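Mitochondrial edited mRNA stability factor 1 (Trypanosoma brucei, PDB 6U9X) binds RNA and probably processes the 5' ends of mitochondrial mRNAs as a Nudix-family enzyme. Local coordinates at residues Gly81-Trp86 / Gly206-Leu211; Val255-Ala260 / Ala330-Pro335; Ser44-Glu49 / Tyr67-Lys72. All coordinates share one frame; numbering follows the deposited sequence.

Contact 1. Residues Gly81-Trp86 / Gly206-Leu211. With nucleotides of chain C.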
loop_
_atom_site.group_PDB
_atom_site.type_symbol
_atom_site.label_atom_id
_atom_site.label_comp_id
_atom_site.label_asym_id
_atom_site.label_seq_id
_atom_site.Cartn_x
_atom_site.Cartn_y
_atom_site.Cartn_z
ATOM N N GLY A 81 -3.921 2.993 9.735
ATOM C CA GLY A 81 -3.622 3.338 8.368
ATOM C C GLY A 81 -3.033 2.209 7.550
ATOM O O GLY A 81 -3.013 1.044 7.962
ATOM N N PRO A 82 -2.532 2.547 6.359
ATOM C CA PRO A 82 -2.078 1.495 5.434
ATOM C C PRO A 82 -0.822 0.767 5.887
ATOM O O PRO A 82 -0.713 -0.447 5.679
ATOM C CB PRO A 82 -1.850 2.266 4.124
ATOM C CG PRO A 82 -2.640 3.536 4.272
ATOM C CD PRO A 82 -2.556 3.874 5.722
ATOM N N MET A 83 0.134 1.468 6.497
ATOM C CA MET A 83 1.434 0.891 6.843
ATOM C C MET A 83 1.844 1.335 8.243
ATOM O O MET A 83 3.016 1.618 8.509
ATOM C CB MET A 83 2.489 1.287 5.806
ATOM C CG MET A 83 3.817 0.535 5.875
ATOM S SD MET A 83 3.763 -1.146 5.236
ATOM C CE MET A 83 5.382 -1.728 5.735
ATOM N N ARG A 84 0.876 1.401 9.157
ATOM C CA ARG A 84 0.994 2.124 10.422
ATOM C C ARG A 84 1.285 3.603 10.207
ATOM O O ARG A 84 1.551 4.327 11.175
ATOM C CB ARG A 84 2.062 1.515 11.343
ATOM C CG ARG A 84 1.722 0.146 11.901
ATOM C CD ARG A 84 2.657 -0.224 13.042
ATOM N NE ARG A 84 2.530 0.688 14.176
ATOM C CZ ARG A 84 1.607 0.572 15.126
ATOM N NH1 ARG A 84 0.730 -0.421 15.080
ATOM N NH2 ARG A 84 1.562 1.447 16.122
ATOM N N GLU A 85 1.219 4.074 8.960
ATOM C CA GLU A 85 1.659 5.427 8.643
ATOM C C GLU A 85 0.684 6.468 9.170
ATOM O O GLU A 85 1.101 7.532 9.640
ATOM C CB GLU A 85 1.841 5.571 7.135
ATOM C CG GLU A 85 3.195 5.106 6.648
ATOM C CD GLU A 85 4.275 6.147 6.861
ATOM O OE1 GLU A 85 4.952 6.095 7.910
ATOM O OE2 GLU A 85 4.441 7.021 5.983
ATOM N N TRP A 86 -0.617 6.186 9.096
ATOM C CA TRP A 86 -1.590 7.118 9.652
ATOM C C TRP A 86 -1.456 7.216 11.166
ATOM O O TRP A 86 -1.711 8.279 11.741
ATOM C CB TRP A 86 -3.006 6.707 9.248
ATOM C CG TRP A 86 -3.319 7.040 7.817
ATOM C CD1 TRP A 86 -2.436 7.079 6.776
ATOM C CD2 TRP A 86 -4.595 7.398 7.271
ATOM N NE1 TRP A 86 -3.084 7.428 5.617
ATOM C CE2 TRP A 86 -4.410 7.631 5.894
ATOM C CE3 TRP A 86 -5.877 7.539 7.812
ATOM C CZ2 TRP A 86 -5.457 8.002 5.051
ATOM C CZ3 TRP A 86 -6.916 7.905 6.973
ATOM C CH2 TRP A 86 -6.699 8.132 5.609
ATOM N N GLY A 206 4.040 3.380 -6.766
ATOM C CA GLY A 206 2.928 3.725 -5.897
ATOM C C GLY A 206 3.132 3.250 -4.471
ATOM O O GLY A 206 3.812 2.257 -4.204
ATOM N N LYS A 207 2.527 3.972 -3.527
ATOM C CA LYS A 207 2.630 3.623 -2.116
ATOM C C LYS A 207 1.258 3.626 -1.452
ATOM O O LYS A 207 0.461 2.704 -1.654
ATOM C CB LYS A 207 3.564 4.590 -1.389
ATOM C CG LYS A 207 5.034 4.425 -1.732
ATOM C CD LYS A 207 5.847 5.576 -1.160
ATOM C CE LYS A 207 7.296 5.185 -0.946
ATOM N NZ LYS A 207 8.044 6.256 -0.231
ATOM N N TRP A 208 0.977 4.660 -0.662
ATOM C CA TRP A 208 -0.277 4.744 0.070
ATOM C C TRP A 208 -0.659 6.203 0.247
ATOM O O TRP A 208 0.172 7.107 0.125
ATOM C CB TRP A 208 -0.180 4.065 1.438
ATOM C CG TRP A 208 0.960 4.577 2.250
ATOM C CD1 TRP A 208 0.962 5.672 3.064
ATOM C CD2 TRP A 208 2.279 4.024 2.316
ATOM N NE1 TRP A 208 2.200 5.832 3.636
ATOM C CE2 TRP A 208 3.027 4.832 3.194
ATOM C CE3 TRP A 208 2.899 2.922 1.720
ATOM C CZ2 TRP A 208 4.364 4.574 3.489
ATOM C CZ3 TRP A 208 4.225 2.666 2.015
ATOM C CH2 TRP A 208 4.942 3.488 2.893
ATOM N N THR A 209 -1.935 6.418 0.552
ATOM C CA THR A 209 -2.423 7.758 0.827
ATOM C C THR A 209 -1.968 8.220 2.206
ATOM O O THR A 209 -1.815 7.425 3.137
ATOM C CB THR A 209 -3.949 7.799 0.753
ATOM O OG1 THR A 209 -4.499 6.893 1.719
ATOM C CG2 THR A 209 -4.428 7.398 -0.630
ATOM N N LEU A 210 -1.738 9.521 2.326
ATOM C CA LEU A 210 -1.542 10.132 3.628
ATOM C C LEU A 210 -2.886 10.583 4.185
ATOM O O LEU A 210 -3.901 10.608 3.483
ATOM C CB LEU A 210 -0.574 11.312 3.540
ATOM C CG LEU A 210 0.849 11.026 3.056
ATOM C CD1 LEU A 210 1.660 12.312 3.007
ATOM C CD2 LEU A 210 1.532 9.994 3.939
ATOM N N LEU A 211 -2.886 10.926 5.470
ATOM C CA LEU A 211 -4.074 11.487 6.097
ATOM C C LEU A 211 -4.607 12.646 5.268
ATOM O O LEU A 211 -3.857 13.553 4.893
ATOM C CB LEU A 211 -3.744 11.958 7.515
ATOM C CG LEU A 211 -4.175 11.080 8.690
ATOM C CD1 LEU A 211 -3.688 11.684 9.995
ATOM C CD2 LEU A 211 -5.685 10.911 8.714
ATOM P P G C 5 5.744 -2.966 9.430
ATOM O OP1 G C 5 6.473 -3.578 8.288
ATOM O OP2 G C 5 5.585 -1.487 9.500
ATOM O "O5'" G C 5 4.325 -3.676 9.560
ATOM C "C5'" G C 5 4.136 -4.997 9.072
ATOM C "C4'" G C 5 2.789 -5.153 8.420
ATOM O "O4'" G C 5 1.813 -5.475 9.444
ATOM C "C3'" G C 5 2.269 -3.919 7.682
ATOM O "O3'" G C 5 1.860 -4.195 6.339
ATOM C "C2'" G C 5 1.115 -3.408 8.547
ATOM O "O2'" G C 5 0.036 -2.851 7.823
ATOM C "C1'" G C 5 0.676 -4.651 9.322
ATOM N N9 G C 5 0.196 -4.356 10.678
ATOM C C8 G C 5 0.323 -5.190 11.761
ATOM N N7 G C 5 -0.163 -4.692 12.863
ATOM C C5 G C 5 -0.632 -3.437 12.497
ATOM C C6 G C 5 -1.267 -2.425 13.270
ATOM O O6 G C 5 -1.552 -2.433 14.474
ATOM N N1 G C 5 -1.581 -1.305 12.508
ATOM C C2 G C 5 -1.318 -1.176 11.168
ATOM N N2 G C 5 -1.681 -0.031 10.576
ATOM N N3 G C 5 -0.735 -2.105 10.446
ATOM C C4 G C 5 -0.406 -3.205 11.156
ATOM P P G C 6 0.854 -5.370 5.898
ATOM O OP1 G C 6 -0.518 -4.801 5.928
ATOM O OP2 G C 6 1.054 -6.650 6.610
ATOM O "O5'" G C 6 1.239 -5.509 4.361
ATOM C "C5'" G C 6 1.192 -4.338 3.562
ATOM C "C4'" G C 6 2.293 -4.235 2.533
ATOM O "O4'" G C 6 3.554 -3.795 3.103
ATOM C "C3'" G C 6 2.600 -5.463 1.669
ATOM O "O3'" G C 6 2.250 -5.244 0.298
ATOM C "C2'" G C 6 4.125 -5.647 1.791
ATOM O "O2'" G C 6 4.752 -5.978 0.571
ATOM C "C1'" G C 6 4.591 -4.278 2.287
ATOM N N9 G C 6 5.886 -4.254 2.991
ATOM C C8 G C 6 6.504 -5.209 3.775
ATOM N N7 G C 6 7.685 -4.824 4.201
ATOM C C5 G C 6 7.875 -3.562 3.654
ATOM C C6 G C 6 8.955 -2.643 3.750
ATOM O O6 G C 6 10.018 -2.758 4.356
ATOM N N1 G C 6 8.709 -1.480 3.033
ATOM C C2 G C 6 7.571 -1.228 2.316
ATOM N N2 G C 6 7.514 -0.047 1.689
ATOM N N3 G C 6 6.561 -2.069 2.214
ATOM C C4 G C 6 6.777 -3.208 2.901
#
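Met83 lies over one face of the Trp208 indole and reaches on to the RNA. Its CB sits 4.2 Å from the centroid of the six-membered ring, almost exactly on the ring normal, in a CH-pi contact. CG passes the CH2 corner of the same ring. Because the chain bends at chi2 (75°), the thioether then leaves the tryptophan: SD comes within 3.4 Å of O4' of G6 of chain C, and CE touches both OP1 of G5 of chain C and the base of G6 of chain C. Nearby, Gly81 O receives a weak hydrogen bond from N2 of G5 of chain C. Lys207 CB covers the opposite face of the Trp208 ring. Glu85 crosses this indole at about a right angle, its CG 3.3 Å from Trp208 NE1, and its OE2 takes a weak hydrogen bond from that nitrogen at 3.5 Å. Pro82 CB packs on Trp208 CB. Further along, Trp86 NE1 gives Thr209 O a nearly straight hydrogen bond of 2.8 Å (171°); the acceptor lies in the Trp86 ring plane, while the N-H comes from above the Thr209 carbonyl plane. Leu211 CD2 covers a face of the Trp86 ring, 3.5 Å from CE3. The contact thus joins the start of helix 85-94 to a loop-helix segment that resembles the Nudix box, with Glu225 and Glu226 in its helix, beside the RNA path.

Contact 2. Residues Val255-Ala260 / Ala330-Pro335. With nucleotides of chain C.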
loop_
_atom_site.group_PDB
_atom_site.type_symbol
_atom_site.label_atom_id
_atom_site.label_comp_id
_atom_site.label_asym_id
_atom_site.label_seq_id
_atom_site.Cartn_x
_atom_site.Cartn_y
_atom_site.Cartn_z
ATOM N N VAL A 255 -6.803 -1.265 -2.178
ATOM C CA VAL A 255 -5.804 -0.668 -3.059
ATOM C C VAL A 255 -6.505 -0.079 -4.276
ATOM O O VAL A 255 -7.326 -0.748 -4.911
ATOM C CB VAL A 255 -4.732 -1.682 -3.497
ATOM C CG1 VAL A 255 -5.376 -2.985 -3.964
ATOM C CG2 VAL A 255 -3.864 -1.069 -4.589
ATOM N N ARG A 256 -6.178 1.169 -4.599
ATOM C CA ARG A 256 -6.725 1.863 -5.755
ATOM C C ARG A 256 -5.686 1.913 -6.869
ATOM O O ARG A 256 -4.502 2.158 -6.614
ATOM C CB ARG A 256 -7.158 3.279 -5.374
ATOM C CG ARG A 256 -8.351 3.323 -4.438
ATOM C CD ARG A 256 -9.627 3.041 -5.203
ATOM N NE ARG A 256 -10.828 3.396 -4.458
ATOM C CZ ARG A 256 -11.992 3.692 -5.026
ATOM N NH1 ARG A 256 -12.104 3.677 -6.348
ATOM N NH2 ARG A 256 -13.039 4.007 -4.277
ATOM N N TYR A 257 -6.131 1.688 -8.102
ATOM C CA TYR A 257 -5.239 1.600 -9.249
ATOM C C TYR A 257 -5.492 2.737 -10.233
ATOM O O TYR A 257 -6.623 3.200 -10.403
ATOM C CB TYR A 257 -5.392 0.254 -9.961
ATOM C CG TYR A 257 -4.975 -0.920 -9.109
ATOM C CD1 TYR A 257 -3.654 -1.346 -9.079
ATOM C CD2 TYR A 257 -5.901 -1.598 -8.329
ATOM C CE1 TYR A 257 -3.266 -2.415 -8.298
ATOM C CE2 TYR A 257 -5.525 -2.669 -7.546
ATOM C CZ TYR A 257 -4.206 -3.074 -7.533
ATOM O OH TYR A 257 -3.827 -4.142 -6.754
ATOM N N PHE A 258 -4.411 3.181 -10.873
ATOM C CA PHE A 258 -4.438 4.271 -11.835
ATOM C C PHE A 258 -3.468 3.949 -12.963
ATOM O O PHE A 258 -2.613 3.069 -12.835
ATOM C CB PHE A 258 -4.058 5.614 -11.188
ATOM C CG PHE A 258 -4.990 6.057 -10.091
ATOM C CD1 PHE A 258 -5.961 7.013 -10.336
ATOM C CD2 PHE A 258 -4.879 5.535 -8.811
ATOM C CE1 PHE A 258 -6.814 7.428 -9.331
ATOM C CE2 PHE A 258 -5.731 5.944 -7.803
ATOM C CZ PHE A 258 -6.700 6.894 -8.065
ATOM N N VAL A 259 -3.605 4.671 -14.080
ATOM C CA VAL A 259 -2.686 4.550 -15.206
ATOM C C VAL A 259 -2.371 5.935 -15.753
ATOM O O VAL A 259 -3.070 6.914 -15.484
ATOM C CB VAL A 259 -3.229 3.657 -16.348
ATOM C CG1 VAL A 259 -3.398 2.213 -15.882
ATOM C CG2 VAL A 259 -4.529 4.226 -16.903
ATOM N N ALA A 260 -1.302 5.995 -16.543
ATOM C CA ALA A 260 -0.813 7.207 -17.184
ATOM C C ALA A 260 0.279 6.808 -18.165
ATOM O O ALA A 260 0.987 5.819 -17.952
ATOM C CB ALA A 260 -0.277 8.215 -16.161
ATOM N N ALA A 330 -4.709 -7.067 -16.585
ATOM C CA ALA A 330 -6.030 -6.733 -17.105
ATOM C C ALA A 330 -7.039 -6.480 -15.992
ATOM O O ALA A 330 -7.996 -5.722 -16.186
ATOM C CB ALA A 330 -6.530 -7.845 -18.028
ATOM N N ILE A 331 -6.849 -7.101 -14.828
ATOM C CA ILE A 331 -7.777 -6.890 -13.723
ATOM C C ILE A 331 -7.544 -5.532 -13.064
ATOM O O ILE A 331 -8.495 -4.890 -12.602
ATOM C CB ILE A 331 -7.664 -8.049 -12.711
ATOM C CG1 ILE A 331 -8.304 -9.317 -13.279
ATOM C CG2 ILE A 331 -8.312 -7.695 -11.378
ATOM C CD1 ILE A 331 -8.003 -10.566 -12.480
ATOM N N ARG A 332 -6.300 -5.055 -13.041
ATOM C CA ARG A 332 -5.941 -3.860 -12.286
ATOM C C ARG A 332 -5.820 -2.602 -13.135
ATOM O O ARG A 332 -6.283 -1.538 -12.715
ATOM C CB ARG A 332 -4.619 -4.082 -11.546
ATOM C CG ARG A 332 -4.679 -5.142 -10.471
ATOM C CD ARG A 332 -3.281 -5.544 -10.038
ATOM N NE ARG A 332 -3.298 -6.568 -9.000
ATOM C CZ ARG A 332 -3.553 -7.853 -9.224
ATOM N NH1 ARG A 332 -3.817 -8.273 -10.453
ATOM N NH2 ARG A 332 -3.545 -8.717 -8.220
ATOM N N TYR A 333 -5.202 -2.684 -14.312
ATOM C CA TYR A 333 -4.774 -1.500 -15.050
ATOM C C TYR A 333 -5.470 -1.374 -16.403
ATOM O O TYR A 333 -4.869 -0.936 -17.386
ATOM C CB TYR A 333 -3.258 -1.504 -15.238
ATOM C CG TYR A 333 -2.467 -1.495 -13.947
ATOM C CD1 TYR A 333 -2.335 -0.333 -13.197
ATOM C CD2 TYR A 333 -1.842 -2.648 -13.485
ATOM C CE1 TYR A 333 -1.609 -0.321 -12.018
ATOM C CE2 TYR A 333 -1.114 -2.644 -12.309
ATOM C CZ TYR A 333 -1.000 -1.478 -11.579
ATOM O OH TYR A 333 -0.276 -1.474 -10.409
ATOM N N THR A 334 -6.749 -1.736 -16.476
ATOM C CA THR A 334 -7.506 -1.566 -17.711
ATOM C C THR A 334 -8.096 -0.162 -17.757
ATOM O O THR A 334 -8.918 0.178 -16.896
ATOM C CB THR A 334 -8.612 -2.600 -17.821
ATOM O OG1 THR A 334 -8.033 -3.903 -17.964
ATOM C CG2 THR A 334 -9.484 -2.313 -19.032
ATOM N N PRO A 335 -7.718 0.669 -18.724
ATOM C CA PRO A 335 -8.149 2.075 -18.720
ATOM C C PRO A 335 -9.641 2.201 -18.959
ATOM O O PRO A 335 -10.274 1.285 -19.507
ATOM C CB PRO A 335 -7.351 2.694 -19.879
ATOM C CG PRO A 335 -6.239 1.741 -20.141
ATOM C CD PRO A 335 -6.776 0.386 -19.818
ATOM P P G C 7 2.254 -3.790 -0.396
ATOM O OP1 G C 7 3.650 -3.484 -0.790
ATOM O OP2 G C 7 1.423 -2.793 0.324
ATOM O "O5'" G C 7 1.463 -4.060 -1.746
ATOM C "C5'" G C 7 1.594 -5.306 -2.412
ATOM C "C4'" G C 7 0.435 -5.565 -3.333
ATOM O "O4'" G C 7 -0.701 -6.004 -2.547
ATOM C "C3'" G C 7 -0.030 -4.351 -4.146
ATOM O "O3'" G C 7 -0.046 -4.583 -5.569
ATOM C "C2'" G C 7 -1.422 -4.028 -3.596
ATOM O "O2'" G C 7 -2.331 -3.596 -4.583
ATOM C "C1'" G C 7 -1.867 -5.352 -2.989
ATOM N N9 G C 7 -2.796 -5.216 -1.874
ATOM C C8 G C 7 -2.663 -4.569 -0.672
ATOM N N7 G C 7 -3.734 -4.678 0.073
ATOM C C5 G C 7 -4.620 -5.438 -0.686
ATOM C C6 G C 7 -5.940 -5.896 -0.431
ATOM O O6 G C 7 -6.653 -5.725 0.560
ATOM N N1 G C 7 -6.432 -6.634 -1.499
ATOM C C2 G C 7 -5.759 -6.907 -2.662
ATOM N N2 G C 7 -6.411 -7.641 -3.574
ATOM N N3 G C 7 -4.538 -6.492 -2.915
ATOM C C4 G C 7 -4.041 -5.773 -1.889
ATOM P P G C 8 -0.784 -5.810 -6.319
ATOM O OP1 G C 8 -1.608 -5.176 -7.378
ATOM O OP2 G C 8 -1.411 -6.817 -5.437
ATOM O "O5'" G C 8 0.407 -6.565 -7.054
ATOM C "C5'" G C 8 0.866 -7.820 -6.577
ATOM C "C4'" G C 8 1.942 -7.651 -5.537
ATOM O "O4'" G C 8 2.187 -8.918 -4.870
ATOM C "C3'" G C 8 3.306 -7.222 -6.058
ATOM O "O3'" G C 8 3.414 -5.820 -6.231
ATOM C "C2'" G C 8 4.253 -7.781 -5.009
ATOM O "O2'" G C 8 4.232 -6.977 -3.840
ATOM C "C1'" G C 8 3.571 -9.107 -4.689
#
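Tyr257 and Val259 of the strand face Arg332 and Tyr333, where a weakly bonded helix runs out into a turn; the touching parts run 39° apart, with CA atoms of Tyr257 and Arg332 6.3 Å from each other. The Arg332 side chain, extended from CG to NE, lies alongside the Tyr257 ring and points the same way. Its CG stands over one face, 3.8 Å from the ring centroid, while Val255 CG2 covers the other. Both tips meet the same phosphate: Tyr257 OH donates to OP1 of G8 of chain C at 2.5 Å, and Arg332 NE reaches that oxygen in a weak bond of 2.7 Å. Tyr257 OH also accepts from O2' of G7 of chain C at 2.7 Å, so two nucleotides hold it. Tyr257 turns an edge to the face of Tyr333 in a T-shaped stack (centroids 5.3 Å apart, planes at 85°), and Tyr333 CB rests on Val259 CG1. Both Tyr257 and Arg332 also bind GDP in another structure of this protein; here they hold the RNA backbone. Arg332 NH1 turns back to Tyr328 O of its own helix, 328-332. Strand 255-261 lies between strands 165-173 and 237-242, whose Arg167 and Thr239 also touch the Tyr257 side chain.

Contact 3. Residues Ser44-Glu49 / Tyr67-Lys72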
loop_
_atom_site.group_PDB
_atom_site.type_symbol
_atom_site.label_atom_id
_atom_site.label_comp_id
_atom_site.label_asym_id
_atom_site.label_seq_id
_atom_site.Cartn_x
_atom_site.Cartn_y
_atom_site.Cartn_z
ATOM N N SER A 44 -20.117 7.419 14.049
ATOM C CA SER A 44 -19.778 8.819 13.883
ATOM C C SER A 44 -18.792 9.307 14.924
ATOM O O SER A 44 -17.699 9.767 14.591
ATOM N N THR A 45 -19.172 9.203 16.193
ATOM C CA THR A 45 -18.324 9.642 17.288
ATOM C C THR A 45 -17.559 8.464 17.878
ATOM O O THR A 45 -18.046 7.330 17.915
ATOM C CB THR A 45 -19.142 10.351 18.378
ATOM O OG1 THR A 45 -18.258 10.959 19.329
ATOM C CG2 THR A 45 -20.071 9.383 19.104
ATOM N N ILE A 46 -16.334 8.745 18.309
ATOM C CA ILE A 46 -15.470 7.770 18.963
ATOM C C ILE A 46 -15.611 7.974 20.466
ATOM O O ILE A 46 -15.362 9.075 20.977
ATOM C CB ILE A 46 -14.007 7.935 18.520
ATOM C CG1 ILE A 46 -13.828 7.544 17.052
ATOM C CG2 ILE A 46 -13.086 7.136 19.417
ATOM C CD1 ILE A 46 -12.396 7.664 16.563
ATOM N N GLN A 47 -16.013 6.924 21.177
ATOM C CA GLN A 47 -16.177 7.023 22.623
ATOM C C GLN A 47 -14.916 6.485 23.290
ATOM O O GLN A 47 -14.719 5.274 23.402
ATOM C CB GLN A 47 -17.425 6.294 23.100
ATOM C CG GLN A 47 -18.222 7.099 24.118
ATOM C CD GLN A 47 -17.858 6.739 25.546
ATOM O OE1 GLN A 47 -17.693 5.564 25.873
ATOM N NE2 GLN A 47 -17.710 7.750 26.399
ATOM N N LEU A 48 -14.068 7.411 23.741
ATOM C CA LEU A 48 -12.849 7.075 24.465
ATOM C C LEU A 48 -13.175 6.930 25.943
ATOM O O LEU A 48 -13.813 7.809 26.534
ATOM C CB LEU A 48 -11.782 8.150 24.266
ATOM C CG LEU A 48 -11.187 8.298 22.866
ATOM C CD1 LEU A 48 -9.956 9.179 22.912
ATOM C CD2 LEU A 48 -10.851 6.937 22.301
ATOM N N GLU A 49 -12.730 5.830 26.537
ATOM C CA GLU A 49 -12.990 5.533 27.946
ATOM C C GLU A 49 -11.668 5.641 28.699
ATOM O O GLU A 49 -10.805 4.767 28.587
ATOM C CB GLU A 49 -13.628 4.156 28.102
ATOM C CG GLU A 49 -14.677 3.861 27.039
ATOM C CD GLU A 49 -15.856 3.082 27.578
ATOM O OE1 GLU A 49 -15.717 1.858 27.775
ATOM O OE2 GLU A 49 -16.917 3.696 27.816
ATOM N N TYR A 67 -5.921 6.201 27.384
ATOM C CA TYR A 67 -7.317 6.137 26.982
ATOM C C TYR A 67 -7.540 4.878 26.158
ATOM O O TYR A 67 -6.621 4.369 25.510
ATOM C CB TYR A 67 -7.725 7.373 26.168
ATOM C CG TYR A 67 -8.038 8.595 27.001
ATOM C CD1 TYR A 67 -7.041 9.246 27.717
ATOM C CD2 TYR A 67 -9.329 9.106 27.063
ATOM C CE1 TYR A 67 -7.323 10.367 28.477
ATOM C CE2 TYR A 67 -9.620 10.227 27.819
ATOM C CZ TYR A 67 -8.614 10.853 28.524
ATOM O OH TYR A 67 -8.901 11.969 29.277
ATOM N N LYS A 68 -8.770 4.377 26.192
ATOM C CA LYS A 68 -9.118 3.125 25.541
ATOM C C LYS A 68 -10.296 3.341 24.603
ATOM O O LYS A 68 -11.193 4.139 24.891
ATOM C CB LYS A 68 -9.461 2.049 26.577
ATOM C CG LYS A 68 -9.648 0.654 26.013
ATOM C CD LYS A 68 -10.327 -0.247 27.031
ATOM C CE LYS A 68 -11.678 0.320 27.444
ATOM N NZ LYS A 68 -12.401 -0.585 28.380
ATOM N N TRP A 69 -10.284 2.626 23.479
ATOM C CA TRP A 69 -11.371 2.681 22.508
ATOM C C TRP A 69 -11.696 1.265 22.063
ATOM O O TRP A 69 -10.824 0.558 21.549
ATOM C CB TRP A 69 -11.001 3.548 21.303
ATOM C CG TRP A 69 -12.099 3.656 20.290
ATOM C CD1 TRP A 69 -13.443 3.660 20.531
ATOM C CD2 TRP A 69 -11.946 3.772 18.870
ATOM N NE1 TRP A 69 -14.135 3.773 19.350
ATOM C CE2 TRP A 69 -13.240 3.842 18.315
ATOM C CE3 TRP A 69 -10.841 3.824 18.016
ATOM C CZ2 TRP A 69 -13.458 3.963 16.945
ATOM C CZ3 TRP A 69 -11.059 3.941 16.654
ATOM C CH2 TRP A 69 -12.358 4.009 16.132
ATOM N N GLN A 70 -12.946 0.857 22.258
ATOM C CA GLN A 70 -13.425 -0.454 21.841
ATOM C C GLN A 70 -14.235 -0.288 20.562
ATOM O O GLN A 70 -15.242 0.428 20.549
ATOM C CB GLN A 70 -14.270 -1.100 22.938
ATOM C CG GLN A 70 -14.813 -2.469 22.574
ATOM C CD GLN A 70 -13.718 -3.506 22.435
ATOM O OE1 GLN A 70 -12.813 -3.586 23.267
ATOM N NE2 GLN A 70 -13.795 -4.309 21.379
ATOM N N THR A 71 -13.794 -0.943 19.493
ATOM C CA THR A 71 -14.410 -0.786 18.183
ATOM C C THR A 71 -14.122 -2.039 17.363
ATOM O O THR A 71 -13.658 -3.055 17.892
ATOM C CB THR A 71 -13.900 0.489 17.500
ATOM O OG1 THR A 71 -14.635 0.724 16.293
ATOM C CG2 THR A 71 -12.413 0.370 17.181
ATOM N N LYS A 72 -14.405 -1.972 16.066
ATOM C CA LYS A 72 -14.167 -3.074 15.150
ATOM C C LYS A 72 -13.019 -2.739 14.207
ATOM O O LYS A 72 -12.618 -1.581 14.062
ATOM C CB LYS A 72 -15.429 -3.403 14.348
ATOM C CG LYS A 72 -16.690 -3.484 15.194
ATOM C CD LYS A 72 -17.283 -4.881 15.169
ATOM C CE LYS A 72 -18.048 -5.171 16.450
ATOM N NZ LYS A 72 -18.168 -6.631 16.715
HETATM O O HOH W 1 -16.616 4.372 20.191
#
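Ile46 CG2 (chi1 -68°) and Trp69 CG (chi1 -179°) each stand anti to their own backbone N, which brings methyl and indole together. CG2 lands almost on the normal of the five-membered ring, 3.4 Å from its centroid, a CH-pi contact. The other branch of Ile46 runs across the six-membered ring, with CG1 3.6 Å from Trp69 CZ2 and CD1 near CH2. Thr71 CG2 covers the opposite face, so the indole is sandwiched between aliphatic groups. Its NE1 is satisfied in the ring plane by a water at 2.7 Å, which also accepts from Gln47 N and so bridges the two segments. Leu48 divides its side chain between two partners: CD2 packs 3.5 Å from Trp69 CB, while CB meets the edge of the Tyr67 ring at CD2, 3.8 Å away. The backbones join at Glu49 and Lys68, an antiparallel hydrogen-bonded pair. Glu49 N bonds Lys68 O at 2.8 Å, and Lys68 N bonds Glu49 O at 3.2 Å. Both side chains emerge on one face of the sheet, Glu49 OE1 and Lys68 NZ staying 4.2 Å apart, too far for a salt bridge. Short strand 49-50 thereby forms one edge of the four-stranded antiparallel sheet. Strand 65-72 is bonded on its other side to strand 136-143. Helix 145-158 packs on Leu48 and Tyr67, and helix 73-80 on Trp69.

Contact 3 comes first along the chain, then contacts 1 and 2. Their centres keep this order in space: contact 1 lies about 22 Å from contact 3 and about 19 Å from contact 2, which are about 36 Å apart. Contact 3 belongs to the four-stranded antiparallel sheet; contact 2 packs residues 330-335 on strand 255-261 of the mixed sheet, much of which belongs to the Nudix domain; contact 1 joins the two parts. Strand 65-72 continues into helix 73-80, directly followed by Gly81 of contact 1. Contacts 1 and 2 touch the RNA, and the nearest atom of contact 3 is about 11 Å from it, consistent with an RNA path over the junction to the GDP-binding residues.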